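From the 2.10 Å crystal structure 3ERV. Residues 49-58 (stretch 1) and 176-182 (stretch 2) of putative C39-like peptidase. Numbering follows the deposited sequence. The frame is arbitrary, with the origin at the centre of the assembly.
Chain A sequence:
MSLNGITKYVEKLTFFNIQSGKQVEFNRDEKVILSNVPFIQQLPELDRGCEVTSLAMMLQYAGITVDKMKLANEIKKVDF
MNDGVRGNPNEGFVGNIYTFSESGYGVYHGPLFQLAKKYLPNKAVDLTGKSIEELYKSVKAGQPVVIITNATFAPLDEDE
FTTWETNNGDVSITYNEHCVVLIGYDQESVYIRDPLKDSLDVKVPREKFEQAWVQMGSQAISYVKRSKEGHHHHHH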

# COMPACT_ATOMS: atom_id res chain seq x y z
N GLY A 49 -1.93 -1.43 10.41
CA GLY A 49 -1.68 -2.51 9.48
C GLY A 49 -2.16 -2.38 8.04
O GLY A 49 -2.29 -3.39 7.37
N CYS A 50 -2.43 -1.17 7.54
CA CYS A 50 -2.97 -1.03 6.17
C CYS A 50 -2.03 -1.60 5.09
O CYS A 50 -2.47 -2.28 4.19
CB CYS A 50 -3.38 0.42 5.84
SG CYS A 50 -2.02 1.65 5.83
N GLU A 51 -0.73 -1.30 5.15
CA GLU A 51 0.18 -1.91 4.15
C GLU A 51 0.30 -3.44 4.19
O GLU A 51 0.22 -4.12 3.13
CB GLU A 51 1.58 -1.29 4.28
CG GLU A 51 1.60 0.24 4.25
CD GLU A 51 1.66 0.95 5.61
OE1 GLU A 51 1.32 0.35 6.65
OE2 GLU A 51 2.00 2.18 5.62
N VAL A 52 0.51 -4.00 5.37
CA VAL A 52 0.65 -5.45 5.43
C VAL A 52 -0.70 -6.15 5.16
O VAL A 52 -0.72 -7.30 4.68
CB VAL A 52 1.29 -5.98 6.76
CG1 VAL A 52 2.74 -5.43 6.95
CG2 VAL A 52 0.40 -5.72 8.02
N THR A 53 -1.80 -5.49 5.49
CA THR A 53 -3.12 -6.10 5.27
C THR A 53 -3.47 -6.13 3.78
O THR A 53 -4.01 -7.14 3.31
CB THR A 53 -4.23 -5.41 6.12
OG1 THR A 53 -3.88 -5.49 7.51
CG2 THR A 53 -5.56 -6.12 5.94
N SER A 54 -3.18 -5.02 3.04
CA SER A 54 -3.31 -4.97 1.57
C SER A 54 -2.39 -5.99 0.87
O SER A 54 -2.77 -6.68 -0.11
CB SER A 54 -2.96 -3.57 1.04
OG SER A 54 -3.87 -2.55 1.53
N LEU A 55 -1.17 -6.06 1.37
CA LEU A 55 -0.24 -7.04 0.90
C LEU A 55 -0.78 -8.45 1.14
O LEU A 55 -0.68 -9.28 0.25
CB LEU A 55 1.16 -6.86 1.53
CG LEU A 55 2.17 -7.87 0.92
CD1 LEU A 55 2.38 -7.63 -0.60
CD2 LEU A 55 3.53 -7.86 1.71
N ALA A 56 -1.38 -8.72 2.31
CA ALA A 56 -1.96 -10.03 2.56
C ALA A 56 -3.06 -10.44 1.55
O ALA A 56 -3.00 -11.53 0.95
CB ALA A 56 -2.46 -10.14 4.05
N MET A 57 -3.98 -9.54 1.28
CA MET A 57 -5.01 -9.75 0.23
C MET A 57 -4.39 -10.07 -1.14
O MET A 57 -4.86 -10.98 -1.85
CB MET A 57 -5.91 -8.49 0.10
CG MET A 57 -6.96 -8.28 1.23
SD MET A 57 -8.11 -6.82 1.04
CE MET A 57 -7.22 -5.55 1.94
N MET A 58 -3.35 -9.32 -1.52
CA MET A 58 -2.66 -9.53 -2.80
C MET A 58 -2.02 -10.90 -2.85
O MET A 58 -2.21 -11.66 -3.83
CB MET A 58 -1.58 -8.44 -3.03
CG MET A 58 -0.91 -8.33 -4.49
SD MET A 58 0.76 -7.60 -4.60
CE MET A 58 1.68 -9.05 -4.03
N ASN A 176 -2.18 11.22 7.11
CA ASN A 176 -3.26 10.75 6.26
C ASN A 176 -2.81 9.51 5.45
O ASN A 176 -3.60 8.96 4.69
CB ASN A 176 -3.50 11.86 5.18
CG ASN A 176 -4.36 12.98 5.67
OD1 ASN A 176 -5.57 12.96 5.46
ND2 ASN A 176 -3.75 13.99 6.31
N GLU A 177 -1.52 9.15 5.52
CA GLU A 177 -0.99 8.04 4.69
C GLU A 177 -1.88 6.82 4.82
O GLU A 177 -2.28 6.45 5.93
CB GLU A 177 0.45 7.65 5.10
CG GLU A 177 1.09 6.52 4.23
CD GLU A 177 1.11 5.10 4.86
OE1 GLU A 177 0.62 4.90 5.99
OE2 GLU A 177 1.60 4.15 4.18
N HIS A 178 -2.14 6.17 3.70
CA HIS A 178 -2.98 5.01 3.66
C HIS A 178 -2.55 4.01 2.56
O HIS A 178 -1.78 4.34 1.63
CB HIS A 178 -4.44 5.44 3.49
CG HIS A 178 -5.44 4.35 3.80
ND1 HIS A 178 -5.28 3.46 4.85
CD2 HIS A 178 -6.61 4.01 3.20
CE1 HIS A 178 -6.31 2.63 4.88
NE2 HIS A 178 -7.12 2.93 3.88
N CYS A 179 -3.03 2.78 2.66
CA CYS A 179 -2.62 1.78 1.67
C CYS A 179 -3.79 0.89 1.38
O CYS A 179 -4.45 0.42 2.29
CB CYS A 179 -1.42 0.98 2.19
SG CYS A 179 -0.89 -0.33 1.07
N VAL A 180 -4.04 0.66 0.10
CA VAL A 180 -5.22 -0.10 -0.35
C VAL A 180 -4.81 -0.99 -1.54
O VAL A 180 -3.72 -0.86 -2.10
CB VAL A 180 -6.45 0.84 -0.73
CG1 VAL A 180 -6.83 1.83 0.42
CG2 VAL A 180 -6.20 1.59 -2.02
N VAL A 181 -5.70 -1.89 -1.93
CA VAL A 181 -5.50 -2.73 -3.10
C VAL A 181 -6.39 -2.21 -4.20
O VAL A 181 -7.62 -2.12 -4.00
CB VAL A 181 -5.86 -4.25 -2.85
CG1 VAL A 181 -5.47 -5.11 -4.07
CG2 VAL A 181 -5.20 -4.77 -1.53
N LEU A 182 -5.78 -1.88 -5.33
CA LEU A 182 -6.48 -1.54 -6.56
C LEU A 182 -6.98 -2.80 -7.25
O LEU A 182 -6.18 -3.67 -7.67
CB LEU A 182 -5.57 -0.75 -7.52
CG LEU A 182 -6.17 -0.40 -8.91
CD1 LEU A 182 -7.35 0.56 -8.81
CD2 LEU A 182 -5.11 0.17 -9.83

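The helix of stretch 1 and the strand of stretch 2 run nearly parallel, 6° apart, with their axes approaching to 7.0 Å. No clear hydrogen bond joins them; close packing of small side chains does most of the work, burying 390 Å² in all.

Asn176 lies out of reach, so contact begins at Glu177. Its CA-to-CB bond points sideways, but the extended t rotamer at chi1 carries the carboxylate to that of Glu51, where Glu51 OE2 and Glu177 OE2 lie 2.5 Å apart. Two carboxylate oxygens this close would repel if both were charged, so one acid group probably holds a proton.

His178 starts away from the helix, yet its ring swings back until ND1 is 3.7 Å from CB of Cys50. The Cys50 sulfur, SG, sits obliquely to the ring, 4.8 Å from its centroid. The name C39-like peptidase suggests a cysteine-histidine pairing of catalytic kind.

Cys179 points toward the helix and fits where the backbones are close: Cys179 CA is 5.3 Å from Glu51 CA. Its SG packs 3.6 Å from CA of Glu51, while its CB lies 3.7 Å from SG of Cys50. A compact, weakly polar side chain suits so narrow a space. Its carbonyl O is 3.1 Å from OG of Ser54, a small residue that lets the strand come near.

Val180 turns its side chain away, as strand alternation requires, but its CA still lies 3.4 Å from Ser54 OG.

Val181 points back toward the helix and has the largest area covered by the other stretch. Its CG2 meets Ser54 at CB, 3.6 Å away, and Met57 at CE, 4.1 Å away; the branched valine fills this buried space while the flexible methionine reaches in from one helical turn beyond Ser54. Leu182 makes no contact with the helix.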